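Local coordinates for protein putative transcriptional regulator (Salmonella typhimurium, PDB 1YYV) that probably binds DNA as a transcriptional regulator of the HxlR-like helix-turn-helix family, at residues F78-S83 with E92-P97. Residues are numbered along the deposited sequence; the frame is centred on the assembly and turned at random.
Sequences FLNRVS and EYSLTP
The Y93 ring lies beside the aliphatic chain of R81. R81 and Y93 form a non-hydrogen-bonded pair of the antiparallel strands, and their side chains lie side by side, pointing the same way. R81 CG comes obliquely to the ring, 3.6 Å from Y93 CE1. CG of R81 is anti to its backbone N (chi1 177°), which carries the chain along the ring toward the hydroxyl end. The chain then bends at chi3, and the guanidinium plane stands 41° from the ring plane. R81 NE has a long, weak ion pair with E74. On the opposite side of the ring plane, L79 CD1 comes in obliquely, 4.2 Å from Y93 CD1. L70 of helix 66-76 touches both L79 and Y93. A second flat group is the N80 amide: methyl CG2 of T96 sits over its face, 3.5 Å from N80 OD1. L79 CD2 meets L95 CD2 at 4.0 Å. The side chain of F78 leaves the backbone away from 92-97, and its ring packs among helices 25-33, 66-76 and 97-103 and on W112 of the second subunit. Strands 79-84 and 90-95 form the beta hairpin, or wing, of a winged helix-turn-helix domain, following helix 66-76. Strand 90-95 is the middle one of three, and Y93 bonds through its backbone to H49 of the short strand 49-50. N80 and S94 exchange two backbone hydrogen bonds, and V82 and E92 do the same. The bond from V82 N to E92 O is 2.8 Å long and nearly straight, 171° at the hydrogen. Where the hairpin ends, T96 N bonds to F78 O at 3.0 Å from above the carbonyl plane. T96 is the N-cap of helix 97-103: its OG1 hydrogen-bonds to G99 N and also to G77 O.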
ATOM      1  N   PHE A  78      -3.582  10.038 -11.557  1.00 40.64           N
ATOM      2  CA  PHE A  78      -4.406  10.159 -10.374  1.00 40.47           C
ATOM      3  C   PHE A  78      -4.625  11.621  -9.969  1.00 42.09           C
ATOM      4  O   PHE A  78      -5.539  11.917  -9.178  1.00 42.91           O
ATOM      5  CB  PHE A  78      -3.803   9.374  -9.193  1.00 39.57           C
ATOM      6  CG  PHE A  78      -3.567   7.899  -9.474  1.00 38.60           C
ATOM      7  CD1 PHE A  78      -4.536   7.118 -10.134  1.00 39.11           C
ATOM      8  CD2 PHE A  78      -2.399   7.287  -9.055  1.00 36.82           C
ATOM      9  CE1 PHE A  78      -4.331   5.772 -10.370  1.00 37.62           C
ATOM     10  CE2 PHE A  78      -2.184   5.935  -9.278  1.00 35.49           C
ATOM     11  CZ  PHE A  78      -3.142   5.176  -9.943  1.00 37.61           C
ATOM     12  N   LEU A  79      -3.778  12.529 -10.458  1.00 42.49           N
ATOM     13  CA  LEU A  79      -3.892  13.935 -10.056  1.00 43.92           C
ATOM     14  C   LEU A  79      -3.975  14.882 -11.229  1.00 44.33           C
ATOM     15  O   LEU A  79      -3.360  14.664 -12.276  1.00 43.29           O
ATOM     16  CB  LEU A  79      -2.739  14.410  -9.154  1.00 43.67           C
ATOM     17  CG  LEU A  79      -2.235  13.519  -8.042  1.00 43.91           C
ATOM     18  CD1 LEU A  79      -1.019  14.142  -7.452  1.00 41.26           C
ATOM     19  CD2 LEU A  79      -3.308  13.218  -6.970  1.00 45.72           C
ATOM     20  N   ASN A  80      -4.776  15.918 -11.025  1.00 45.66           N
ATOM     21  CA  ASN A  80      -4.680  17.151 -11.816  1.00 47.95           C
ATOM     22  C   ASN A  80      -3.717  18.134 -11.164  1.00 48.51           C
ATOM     23  O   ASN A  80      -3.777  18.372  -9.958  1.00 47.94           O
ATOM     24  CB  ASN A  80      -6.061  17.751 -12.043  1.00 47.10           C
ATOM     25  CG  ASN A  80      -6.891  16.881 -12.951  1.00 49.63           C
ATOM     26  OD1 ASN A  80      -8.033  16.537 -12.625  1.00 52.95           O
ATOM     27  ND2 ASN A  80      -6.301  16.467 -14.095  1.00 47.29           N
ATOM     28  N   ARG A  81      -2.782  18.636 -11.962  1.00 50.39           N
ATOM     29  CA  ARG A  81      -1.900  19.682 -11.496  1.00 52.75           C
ATOM     30  C   ARG A  81      -2.071  20.994 -12.277  1.00 53.99           C
ATOM     31  O   ARG A  81      -1.817  21.060 -13.490  1.00 54.21           O
ATOM     32  CB  ARG A  81      -0.448  19.221 -11.509  1.00 52.85           C
ATOM     33  CG  ARG A  81       0.508  20.334 -11.083  1.00 54.96           C
ATOM     34  CD  ARG A  81       1.899  20.014 -11.506  1.00 59.13           C
ATOM     35  NE  ARG A  81       1.956  19.921 -12.956  1.00 65.68           N
ATOM     36  CZ  ARG A  81       3.082  19.833 -13.662  1.00 70.74           C
ATOM     37  NH1 ARG A  81       4.280  19.828 -13.051  1.00 71.15           N
ATOM     38  NH2 ARG A  81       3.008  19.757 -14.990  1.00 71.16           N
ATOM     39  N   VAL A  82      -2.502  22.038 -11.577  1.00 55.42           N
ATOM     40  CA  VAL A  82      -2.717  23.350 -12.213  1.00 56.70           C
ATOM     41  C   VAL A  82      -1.766  24.407 -11.657  1.00 57.17           C
ATOM     42  O   VAL A  82      -1.739  24.651 -10.452  1.00 56.33           O
ATOM     43  CB  VAL A  82      -4.176  23.837 -12.071  1.00 56.86           C
ATOM     44  CG1 VAL A  82      -4.415  25.093 -12.920  1.00 57.86           C
ATOM     45  CG2 VAL A  82      -5.151  22.737 -12.479  1.00 58.55           C
ATOM     46  N   SER A  83      -0.982  25.016 -12.550  1.00 58.61           N
ATOM     47  CA  SER A  83      -0.090  26.129 -12.182  1.00 59.93           C
ATOM     48  C   SER A  83      -0.810  27.452 -12.095  1.00 59.94           C
ATOM     49  O   SER A  83      -1.694  27.758 -12.899  1.00 60.13           O
ATOM     50  CB  SER A  83       1.073  26.290 -13.166  1.00 60.06           C
ATOM     51  OG  SER A  83       2.189  25.528 -12.751  1.00 61.59           O
ATOM     52  N   GLU A  92      -1.639  23.902  -7.643  1.00 44.72           N
ATOM     53  CA  GLU A  92      -2.725  23.178  -7.000  1.00 44.74           C
ATOM     54  C   GLU A  92      -2.934  21.787  -7.570  1.00 43.67           C
ATOM     55  O   GLU A  92      -2.778  21.574  -8.784  1.00 43.36           O
ATOM     56  CB  GLU A  92      -4.031  23.976  -7.120  1.00 45.49           C
ATOM     57  CG  GLU A  92      -4.269  24.833  -5.909  1.00 47.15           C
ATOM     58  CD  GLU A  92      -5.107  26.015  -6.210  1.00 50.11           C
ATOM     59  OE1 GLU A  92      -6.155  25.805  -6.833  1.00 49.28           O
ATOM     60  OE2 GLU A  92      -4.712  27.165  -5.827  1.00 55.74           O
ATOM     61  N   TYR A  93      -3.327  20.876  -6.668  1.00 42.85           N
ATOM     62  CA  TYR A  93      -3.529  19.435  -6.917  1.00 41.31           C
ATOM     63  C   TYR A  93      -4.922  19.006  -6.535  1.00 41.19           C
ATOM     64  O   TYR A  93      -5.408  19.335  -5.466  1.00 40.83           O
ATOM     65  CB  TYR A  93      -2.518  18.594  -6.086  1.00 41.08           C
ATOM     66  CG  TYR A  93      -1.094  18.905  -6.453  1.00 39.59           C
ATOM     67  CD1 TYR A  93      -0.508  18.313  -7.569  1.00 42.18           C
ATOM     68  CD2 TYR A  93      -0.366  19.846  -5.751  1.00 39.08           C
ATOM     69  CE1 TYR A  93       0.788  18.636  -7.953  1.00 41.75           C
ATOM     70  CE2 TYR A  93       0.935  20.175  -6.120  1.00 40.26           C
ATOM     71  CZ  TYR A  93       1.502  19.563  -7.223  1.00 40.94           C
ATOM     72  OH  TYR A  93       2.786  19.851  -7.613  1.00 39.87           O
ATOM     73  N   SER A  94      -5.554  18.229  -7.401  1.00 41.83           N
ATOM     74  CA  SER A  94      -6.759  17.505  -7.042  1.00 42.80           C
ATOM     75  C   SER A  94      -6.729  16.119  -7.703  1.00 43.35           C
ATOM     76  O   SER A  94      -5.881  15.850  -8.574  1.00 43.32           O
ATOM     77  CB  SER A  94      -8.007  18.270  -7.490  1.00 43.04           C
ATOM     78  OG  SER A  94      -7.921  18.576  -8.877  1.00 43.22           O
ATOM     79  N   LEU A  95      -7.682  15.276  -7.304  1.00 43.03           N
ATOM     80  CA  LEU A  95      -7.852  13.942  -7.860  1.00 43.46           C
ATOM     81  C   LEU A  95      -8.641  13.941  -9.166  1.00 43.66           C
ATOM     82  O   LEU A  95      -9.652  14.628  -9.303  1.00 43.50           O
ATOM     83  CB  LEU A  95      -8.585  13.019  -6.874  1.00 43.00           C
ATOM     84  CG  LEU A  95      -7.984  12.800  -5.501  1.00 42.15           C
ATOM     85  CD1 LEU A  95      -9.052  12.284  -4.611  1.00 41.83           C
ATOM     86  CD2 LEU A  95      -6.782  11.854  -5.551  1.00 41.09           C
ATOM     87  N   THR A  96      -8.162  13.142 -10.105  1.00 44.14           N
ATOM     88  CA  THR A  96      -8.911  12.797 -11.281  1.00 44.96           C
ATOM     89  C   THR A  96      -9.987  11.772 -10.870  1.00 46.17           C
ATOM     90  O   THR A  96      -9.947  11.249  -9.736  1.00 47.08           O
ATOM     91  CB  THR A  96      -7.961  12.221 -12.337  1.00 44.73           C
ATOM     92  OG1 THR A  96      -7.409  10.991 -11.844  1.00 44.59           O
ATOM     93  CG2 THR A  96      -6.825  13.227 -12.646  1.00 43.33           C
ATOM     94  N   PRO A  97     -10.976  11.502 -11.751  1.00 46.34           N
ATOM     95  CA  PRO A  97     -11.876  10.343 -11.495  1.00 46.31           C
ATOM     96  C   PRO A  97     -11.153   9.027 -11.232  1.00 45.68           C
ATOM     97  O   PRO A  97     -11.527   8.294 -10.317  1.00 46.52           O
ATOM     98  CB  PRO A  97     -12.718  10.250 -12.781  1.00 46.10           C
ATOM     99  CG  PRO A  97     -12.756  11.688 -13.258  1.00 46.14           C
ATOM    100  CD  PRO A  97     -11.359  12.231 -12.977  1.00 46.02           C
TER